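Side-chain contacts in PilZ domain-containing protein (Legionella pneumophila subsp. pneumophila, PDB 4Q63), which is of unknown function but may bind the bacterial second messenger cyclic di-GMP: residues E28-S33 and V38-K43; V51-I56 and I60-Y65. All coordinates share one frame; numbering follows the deposited sequence. Where two conformers were deposited one is given.

Contact 1: residues E28-S33 and V38-K43; sequences EIVEIS and VVVKQK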
ATOM      1  N   GLU A  28       7.556  -4.491  -3.722  1.00 46.69           N
ATOM      2  CA  GLU A  28       7.892  -3.115  -4.057  1.00 42.58           C
ATOM      3  C   GLU A  28       6.623  -2.291  -4.239  1.00 42.98           C
ATOM      4  O   GLU A  28       5.806  -2.587  -5.115  1.00 43.97           O
ATOM      5  CB  GLU A  28       8.727  -3.090  -5.335  1.00 43.87           C
ATOM      6  CG  GLU A  28       9.496  -1.814  -5.565  1.00 45.85           C
ATOM      7  CD  GLU A  28      10.356  -1.898  -6.814  1.00 47.22           C
ATOM      8  OE1 GLU A  28      11.226  -1.025  -6.996  1.00 51.49           O
ATOM      9  OE2 GLU A  28      10.168  -2.851  -7.609  1.00 44.53           O
ATOM     10  N   ILE A  29       6.457  -1.274  -3.394  0.50 38.54           N
ATOM     11  CA  ILE A  29       5.352  -0.322  -3.513  0.50 35.56           C
ATOM     12  C   ILE A  29       5.833   0.961  -4.177  0.50 37.95           C
ATOM     13  O   ILE A  29       6.826   1.557  -3.749  0.50 37.72           O
ATOM     14  CB  ILE A  29       4.746   0.049  -2.140  0.50 38.88           C
ATOM     15  CG1 ILE A  29       3.839  -1.075  -1.632  0.50 38.74           C
ATOM     16  CG2 ILE A  29       3.971   1.361  -2.243  0.50 41.24           C
ATOM     17  CD1 ILE A  29       2.554  -0.593  -0.989  0.50 38.67           C
ATOM     18  N   VAL A  30       5.135   1.420  -5.145  0.57 38.05           N
ATOM     19  CA  VAL A  30       5.611   2.648  -5.795  0.57 39.32           C
ATOM     20  C   VAL A  30       4.669   3.833  -5.625  0.57 38.96           C
ATOM     21  O   VAL A  30       5.077   4.971  -5.803  0.57 41.41           O
ATOM     22  CB  VAL A  30       5.926   2.450  -7.300  0.57 47.53           C
ATOM     23  CG1 VAL A  30       7.195   1.619  -7.483  0.57 48.94           C
ATOM     24  CG2 VAL A  30       4.740   1.830  -8.030  0.57 45.92           C
ATOM     25  N   GLU A  31       3.411   3.572  -5.289  1.00 36.91           N
ATOM     26  CA  GLU A  31       2.486   4.659  -5.000  1.00 41.44           C
ATOM     27  C   GLU A  31       1.412   4.150  -4.062  1.00 39.74           C
ATOM     28  O   GLU A  31       1.069   2.977  -4.099  1.00 39.12           O
ATOM     29  CB  GLU A  31       1.831   5.159  -6.288  1.00 47.91           C
ATOM     30  CG  GLU A  31       1.081   6.471  -6.138  0.82 48.42           C
ATOM     31  CD  GLU A  31       0.565   6.997  -7.472  0.58 52.42           C
ATOM     32  OE1 GLU A  31      -0.109   6.230  -8.186  0.45 53.29           O
ATOM     33  OE2 GLU A  31       0.838   8.169  -7.807  0.42 55.38           O
ATOM     34  N   ILE A  32       0.885   5.027  -3.219  1.00 37.17           N
ATOM     35  CA  ILE A  32      -0.119   4.595  -2.251  1.00 37.66           C
ATOM     36  C   ILE A  32      -1.117   5.701  -1.944  1.00 36.71           C
ATOM     37  O   ILE A  32      -0.776   6.883  -1.930  1.00 35.89           O
ATOM     38  CB  ILE A  32       0.545   4.065  -0.961  1.00 36.22           C
ATOM     39  CG1 ILE A  32      -0.472   3.323  -0.081  1.00 34.49           C
ATOM     40  CG2 ILE A  32       1.244   5.194  -0.200  1.00 39.80           C
ATOM     41  CD1 ILE A  32       0.183   2.492   0.994  1.00 36.80           C
ATOM     42  N   SER A  33      -2.373   5.311  -1.765  1.00 36.93           N
ATOM     43  CA  SER A  33      -3.390   6.220  -1.261  1.00 38.92           C
ATOM     44  C   SER A  33      -4.134   5.468  -0.163  1.00 39.38           C
ATOM     45  O   SER A  33      -3.853   4.296   0.082  1.00 34.38           O
ATOM     46  CB  SER A  33      -4.352   6.637  -2.367  1.00 39.61           C
ATOM     47  OG  SER A  33      -5.252   5.589  -2.675  1.00 46.91           O
ATOM     48  N   VAL A  38      -0.105   1.003  -5.899  1.00 37.01           N
ATOM     49  CA  VAL A  38       0.514   0.426  -7.089  1.00 35.66           C
ATOM     50  C   VAL A  38       1.768  -0.332  -6.666  1.00 35.00           C
ATOM     51  O   VAL A  38       2.663   0.246  -6.051  1.00 36.04           O
ATOM     52  CB  VAL A  38       0.893   1.533  -8.040  1.00 38.26           C
ATOM     53  CG1 VAL A  38       1.515   0.944  -9.361  1.00 38.02           C
ATOM     54  CG2 VAL A  38      -0.347   2.386  -8.327  1.00 42.39           C
ATOM     55  N   VAL A  39       1.792  -1.636  -6.928  1.00 33.66           N
ATOM     56  CA  VAL A  39       2.938  -2.479  -6.593  1.00 36.71           C
ATOM     57  C   VAL A  39       3.542  -3.131  -7.852  1.00 44.11           C
ATOM     58  O   VAL A  39       2.886  -3.219  -8.900  1.00 35.56           O
ATOM     59  CB  VAL A  39       2.566  -3.572  -5.576  1.00 38.32           C
ATOM     60  CG1 VAL A  39       1.991  -2.933  -4.297  1.00 36.29           C
ATOM     61  CG2 VAL A  39       1.560  -4.556  -6.171  1.00 42.20           C
ATOM     62  N   VAL A  40       4.787  -3.584  -7.747  1.00 40.40           N
ATOM     63  CA  VAL A  40       5.455  -4.206  -8.883  1.00 41.98           C
ATOM     64  C   VAL A  40       5.325  -5.725  -8.858  1.00 45.06           C
ATOM     65  O   VAL A  40       5.563  -6.358  -7.830  1.00 48.34           O
ATOM     66  CB  VAL A  40       6.932  -3.833  -8.912  1.00 42.56           C
ATOM     67  CG1 VAL A  40       7.578  -4.269 -10.262  1.00 42.51           C
ATOM     68  CG2 VAL A  40       7.081  -2.330  -8.694  1.00 43.05           C
ATOM     69  N   LYS A  41       4.962  -6.306 -10.001  1.00 59.91           N
ATOM     70  CA  LYS A  41       4.801  -7.753 -10.120  1.00 62.33           C
ATOM     71  C   LYS A  41       6.121  -8.502  -9.921  1.00 66.80           C
ATOM     72  O   LYS A  41       7.163  -8.082 -10.423  1.00 64.25           O
ATOM     73  CB  LYS A  41       4.190  -8.097 -11.485  1.00 71.90           C
ATOM     74  CG  LYS A  41       4.182  -9.577 -11.839  1.00 79.21           C
ATOM     75  CD  LYS A  41       3.563  -9.800 -13.213  1.00 83.29           C
ATOM     76  CE  LYS A  41       3.328 -11.278 -13.484  1.00 88.86           C
ATOM     77  NZ  LYS A  41       2.483 -11.499 -14.693  1.00 94.07           N
ATOM     78  N   GLN A  42       6.072  -9.610  -9.187  1.00 69.79           N
ATOM     79  CA  GLN A  42       7.248 -10.467  -9.016  1.00 79.19           C
ATOM     80  C   GLN A  42       7.025 -11.862  -9.594  1.00 84.28           C
ATOM     81  O   GLN A  42       6.005 -12.117 -10.238  1.00 80.59           O
ATOM     82  CB  GLN A  42       7.633 -10.565  -7.543  1.00 79.95           C
ATOM     83  CG  GLN A  42       8.164  -9.273  -6.974  0.83 78.15           C
ATOM     84  CD  GLN A  42       8.024  -9.208  -5.470  0.81 74.66           C
ATOM     85  OE1 GLN A  42       7.171  -9.877  -4.884  0.84 75.10           O
ATOM     86  NE2 GLN A  42       8.861  -8.398  -4.836  0.82 72.32           N
ATOM     87  N   LYS A  43       7.984 -12.757  -9.362  1.00 90.54           N
ATOM     88  CA  LYS A  43       7.905 -14.122  -9.875  1.00 98.58           C
ATOM     89  C   LYS A  43       6.670 -14.820  -9.325  1.00100.24           C
ATOM     90  O   LYS A  43       5.856 -15.357 -10.077  1.00102.96           O
ATOM     91  CB  LYS A  43       9.154 -14.919  -9.502  1.00102.68           C
ATOM     92  CG  LYS A  43       9.299 -16.222 -10.269  0.87107.88           C
ATOM     93  CD  LYS A  43      10.285 -17.159  -9.596  0.83111.90           C
ATOM     94  CE  LYS A  43      11.646 -16.511  -9.430  0.89112.64           C
ATOM     95  NZ  LYS A  43      12.609 -17.430  -8.761  0.95118.25           N
TER
HETATM   96  O   HOH W   1       7.486  -6.289  -5.929  1.00 53.24           O
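Val38 meets two residues of the opposite strand at once, Val30 and Glu31, and this doubling defines a classic beta bulge in 28-33. The evidence is in the hydrogen bonds. Val38 O accepts a nearly straight bond from Val30 N (2.9 Å, 175° at the hydrogen), with a weak second one from Glu31 N at 3.5 Å, while Val38 N returns a bond to Glu31 O. The side chain of Val38 is divided in the same way: CG1, anti to the backbone N (chi1 -178°), lies 3.6 Å from Val30 CG2 in the conformer given, whereas CG2 rests beside CB and the carboxylate end of Glu31, whose OE2 forms a salt bridge with Lys13. Val30 has an unusual backbone for a strand (psi -19°), as expected where the extra residue is accommodated.

Val39 is one step along and faces Ile29 as a non-hydrogen-bonded pair. Its CG1 touches Ile29 CG1 at 3.7 Å, again in the conformer given, the two branched chains meeting at a slant on the buried face. Its CA-H also approaches Glu28 O.

At Val40 the ladder resumes, with Val40 N bonded to Glu28 O at 3.0 Å. The extended Glu28 chain runs alongside Val40, pointing the same way, and brings OE2 to 3.3 Å from Val40 CG2; this is van der Waals contact with a methyl group, not a polar bond. One water accepts from Glu28 N and donates to Val40 O, extending the link past the last direct bond.

Further on, Gln42 reaches back to Ser26 O. The hairpin 25-33/36-40 is flanked by strand 74-79, which bonds to Val39 through Ile75, while Ile29 packs inward on Ala20 of strand 18-22 and Leu54 of strand 49-56.

Contact 2: residues V51-I56 and I60-Y65; sequences VLKLQI and IMELCY. With CD (cadmium ion), chain B.
Val51 has CG1 anti to its backbone nitrogen (chi1 173°), and Glu62 has CG anti to its carbonyl carbon (chi1 -67°); together these torsions set the methyl against the acid chain, with Val51 CG1 3.7 Å from Glu62 CB and equally near OE1. Glu62 then extends past the valine to the cadmium ion, which its carboxylate grips with both oxygens, OE1 at 2.5 Å and OE2 at 2.6 Å. Two waters and one further atom from outside the two segments also bind the metal.

Further along the same face, Gln55 and Ile60 lie side by side, pointing the same way. Ile60 CG1 is 3.8 Å from Gln55 CG, and the isoleucine's CD1 runs on beside the amide.

The other face is apolar. Leu54 CD2 reaches Leu63 CD1 at 3.5 Å, the two chains meeting at an angle, and Leu54 CB lies loosely beside CG of selenomethionine Met61, in the conformer given. Tyr65 turns its ring edge toward Leu52 N and Val51 C, the latter in the ring plane; CE1 is 3.4 Å from Val51 N. Its hydroxyl bonds to Pro47 O. Leu54 also packs on Leu88 of helix 82-100, and Leu52 on Phe79.

The backbone is a regular antiparallel ladder with two hydrogen-bonded pairs. Leu52 N to Leu63 O is 2.7 Å and nearly linear (177°), and the return bond from Leu63 N is close to the same length; Leu54 and Met61 repeat the pattern.

Chemically, the strands thus divide between a buried hydrocarbon face and a mixed, more exposed face on which the Glu62 carboxylate holds a cadmium ion. Binding to cadmium probably fixes that carboxylate in its charged form. Lys53 NZ, 7.0 Å from Glu62 OE1, is too distant for a salt bridge but may add to the local field.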
ATOM      1  N   VAL A  51      -4.171 -10.159   2.338  1.00 31.08           N
ATOM      2  CA  VAL A  51      -3.815  -9.203   3.380  1.00 30.31           C
ATOM      3  C   VAL A  51      -2.442  -8.657   3.073  1.00 30.59           C
ATOM      4  O   VAL A  51      -1.507  -9.423   2.855  1.00 35.44           O
ATOM      5  CB  VAL A  51      -3.704  -9.881   4.773  1.00 36.35           C
ATOM      6  CG1 VAL A  51      -3.155  -8.876   5.806  1.00 38.11           C
ATOM      7  CG2 VAL A  51      -5.034 -10.443   5.223  1.00 37.08           C
ATOM      8  N   LEU A  52      -2.319  -7.335   3.057  1.00 27.31           N
ATOM      9  CA  LEU A  52      -1.028  -6.683   2.855  1.00 33.40           C
ATOM     10  C   LEU A  52      -0.551  -6.106   4.191  1.00 36.21           C
ATOM     11  O   LEU A  52      -1.345  -5.504   4.922  1.00 34.91           O
ATOM     12  CB  LEU A  52      -1.193  -5.558   1.846  1.00 31.40           C
ATOM     13  CG  LEU A  52       0.014  -4.684   1.507  1.00 45.43           C
ATOM     14  CD1 LEU A  52       1.111  -5.530   0.866  1.00 51.82           C
ATOM     15  CD2 LEU A  52      -0.411  -3.564   0.552  1.00 44.18           C
ATOM     16  N   LYS A  53       0.725  -6.300   4.513  1.00 32.27           N
ATOM     17  CA  LYS A  53       1.290  -5.705   5.708  1.00 35.84           C
ATOM     18  C   LYS A  53       2.054  -4.443   5.311  1.00 34.54           C
ATOM     19  O   LYS A  53       2.935  -4.486   4.457  1.00 34.11           O
ATOM     20  CB  LYS A  53       2.214  -6.688   6.427  1.00 34.84           C
ATOM     21  CG  LYS A  53       2.723  -6.181   7.780  0.93 43.38           C
ATOM     22  CD  LYS A  53       3.430  -7.301   8.551  0.87 50.43           C
ATOM     23  CE  LYS A  53       4.886  -6.957   8.834  0.35 55.25           C
ATOM     24  NZ  LYS A  53       5.587  -8.064   9.556  0.78 62.47           N
ATOM     25  N   LEU A  54       1.719  -3.329   5.945  1.00 33.83           N
ATOM     26  CA  LEU A  54       2.321  -2.044   5.611  1.00 35.46           C
ATOM     27  C   LEU A  54       3.102  -1.501   6.784  1.00 37.81           C
ATOM     28  O   LEU A  54       2.622  -1.505   7.929  1.00 36.93           O
ATOM     29  CB  LEU A  54       1.212  -1.062   5.259  1.00 43.37           C
ATOM     30  CG  LEU A  54       1.398  -0.080   4.118  1.00 54.99           C
ATOM     31  CD1 LEU A  54       1.674  -0.827   2.826  1.00 51.49           C
ATOM     32  CD2 LEU A  54       0.136   0.742   4.031  1.00 55.66           C
ATOM     33  N   GLN A  55       4.320  -1.044   6.508  1.00 40.28           N
ATOM     34  CA  GLN A  55       5.112  -0.355   7.506  1.00 40.47           C
ATOM     35  C   GLN A  55       5.531   1.029   7.027  1.00 42.78           C
ATOM     36  O   GLN A  55       6.133   1.196   5.943  1.00 41.84           O
ATOM     37  CB  GLN A  55       6.338  -1.171   7.908  1.00 45.37           C
ATOM     38  CG  GLN A  55       7.157  -0.485   9.000  1.00 53.39           C
ATOM     39  CD  GLN A  55       8.149  -1.419   9.659  1.00 62.00           C
ATOM     40  OE1 GLN A  55       8.726  -1.100  10.704  1.00 64.99           O
ATOM     41  NE2 GLN A  55       8.353  -2.585   9.054  1.00 64.90           N
ATOM     42  N   ILE A  56       5.191   2.028   7.831  1.00 37.36           N
ATOM     43  CA  ILE A  56       5.515   3.411   7.509  1.00 39.72           C
ATOM     44  C   ILE A  56       6.143   4.022   8.735  1.00 43.81           C
ATOM     45  O   ILE A  56       5.452   4.298   9.720  1.00 39.60           O
ATOM     46  CB  ILE A  56       4.259   4.220   7.136  1.00 40.58           C
ATOM     47  CG1 ILE A  56       3.538   3.564   5.955  1.00 48.51           C
ATOM     48  CG2 ILE A  56       4.634   5.674   6.861  1.00 43.10           C
ATOM     49  CD1 ILE A  56       2.227   4.224   5.578  1.00 51.64           C
ATOM     50  N   ILE A  60       2.827   0.223  11.875  1.00 38.70           N
ATOM     51  CA  ILE A  60       2.655  -1.034  11.147  1.00 41.06           C
ATOM     52  C   ILE A  60       1.183  -1.416  11.158  1.00 39.52           C
ATOM     53  O   ILE A  60       0.539  -1.336  12.196  1.00 44.07           O
ATOM     54  CB  ILE A  60       3.471  -2.171  11.803  1.00 53.33           C
ATOM     55  CG1 ILE A  60       4.964  -1.824  11.802  1.00 57.40           C
ATOM     56  CG2 ILE A  60       3.220  -3.512  11.102  1.00 53.99           C
ATOM     57  CD1 ILE A  60       5.815  -2.793  12.583  1.00 62.28           C
HETATM   58  N   MSE A  61       0.645  -1.811  10.016  0.64 36.88           N
HETATM   59  CA  MSE A  61      -0.723  -2.303   9.987  0.64 39.25           C
HETATM   60  C   MSE A  61      -0.898  -3.354   8.914  0.64 36.84           C
HETATM   61  O   MSE A  61      -0.001  -3.578   8.102  0.64 38.67           O
HETATM   62  CB  MSE A  61      -1.731  -1.159   9.796  0.64 42.21           C
HETATM   63  CG  MSE A  61      -1.584  -0.386   8.494  0.64 41.91           C
HETATM   64 SE   MSE A  61      -3.019   0.948   8.211  0.60 53.76          SE
HETATM   65  CE  MSE A  61      -4.594  -0.176   8.505  0.64 36.48           C
ATOM     66  N   GLU A  62      -2.056  -4.003   8.935  1.00 34.54           N
ATOM     67  CA  GLU A  62      -2.460  -4.938   7.887  1.00 34.98           C
ATOM     68  C   GLU A  62      -3.738  -4.450   7.228  1.00 34.39           C
ATOM     69  O   GLU A  62      -4.653  -3.972   7.908  1.00 40.76           O
ATOM     70  CB  GLU A  62      -2.702  -6.326   8.486  1.00 34.35           C
ATOM     71  CG  GLU A  62      -1.447  -6.959   8.996  1.00 43.42           C
ATOM     72  CD  GLU A  62      -1.688  -8.345   9.556  1.00 43.64           C
ATOM     73  OE1 GLU A  62      -1.262  -9.331   8.912  1.00 42.28           O
ATOM     74  OE2 GLU A  62      -2.311  -8.442  10.631  1.00 49.08           O
ATOM     75  N   LEU A  63      -3.797  -4.604   5.914  1.00 32.63           N
ATOM     76  CA  LEU A  63      -4.895  -4.138   5.087  1.00 38.17           C
ATOM     77  C   LEU A  63      -5.349  -5.257   4.162  1.00 31.96           C
ATOM     78  O   LEU A  63      -4.538  -5.873   3.464  1.00 31.53           O
ATOM     79  CB  LEU A  63      -4.444  -2.956   4.217  1.00 40.86           C
ATOM     80  CG  LEU A  63      -4.110  -1.676   4.982  1.00 45.48           C
ATOM     81  CD1 LEU A  63      -2.884  -1.036   4.364  1.00 43.50           C
ATOM     82  CD2 LEU A  63      -5.300  -0.736   4.915  1.00 45.10           C
ATOM     83  N   CYS A  64      -6.642  -5.540   4.203  1.00 29.38           N
ATOM     84  CA  CYS A  64      -7.269  -6.372   3.208  1.00 34.57           C
ATOM     85  C   CYS A  64      -7.167  -5.668   1.852  1.00 30.51           C
ATOM     86  O   CYS A  64      -7.435  -4.463   1.746  1.00 29.07           O
ATOM     87  CB  CYS A  64      -8.735  -6.570   3.610  1.00 34.68           C
ATOM     88  SG  CYS A  64      -9.014  -7.871   4.797  0.80 31.54           S
ATOM     89  N   TYR A  65      -6.762  -6.398   0.816  1.00 31.19           N
ATOM     90  CA  TYR A  65      -6.657  -5.808  -0.518  1.00 22.51           C
ATOM     91  C   TYR A  65      -7.240  -6.751  -1.567  1.00 24.44           C
ATOM     92  O   TYR A  65      -7.368  -7.963  -1.345  1.00 24.57           O
ATOM     93  CB  TYR A  65      -5.186  -5.554  -0.902  1.00 24.11           C
ATOM     94  CG  TYR A  65      -4.477  -6.834  -1.262  1.00 28.66           C
ATOM     95  CD1 TYR A  65      -3.833  -7.581  -0.291  1.00 27.13           C
ATOM     96  CD2 TYR A  65      -4.469  -7.313  -2.579  1.00 27.88           C
ATOM     97  CE1 TYR A  65      -3.207  -8.753  -0.619  1.00 30.11           C
ATOM     98  CE2 TYR A  65      -3.877  -8.496  -2.903  1.00 26.58           C
ATOM     99  CZ  TYR A  65      -3.242  -9.216  -1.925  1.00 31.13           C
ATOM    100  OH  TYR A  65      -2.625 -10.406  -2.238  1.00 33.64           O
TER
HETATM  101 CD    CD B 201      -2.210 -10.994  10.562  1.00 42.34          CD
HETATM  102  O   HOH W   2      -0.077 -10.569  12.172  1.00 52.30           O
HETATM  103  O   HOH W   3      -3.033 -12.347  12.556  1.00 47.76           O

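Contacts 1 and 2 are successive antiparallel hairpins of one curled sheet, 25-33 with 36-40 and then 49-56 with 59-71; the first hairpin is complete before the second begins. Their centres lie about 13 Å apart, flanking the middle of the molecule from opposing sides. Strands 18-22 and 74-79 each bridge the two hairpins, pairing with one strand from either. Across the interior they meet directly: Ile32 CD1 is 3.5 Å from Leu54 CD2, and Ile29 CD1, in the conformer given, is 3.9 Å from Leu54 CD1. Leu54 therefore joins both hairpins in a shared hydrophobic core, consistent with the beta-barrel of a PilZ-like domain, with helix 82-100 packed against contact 2.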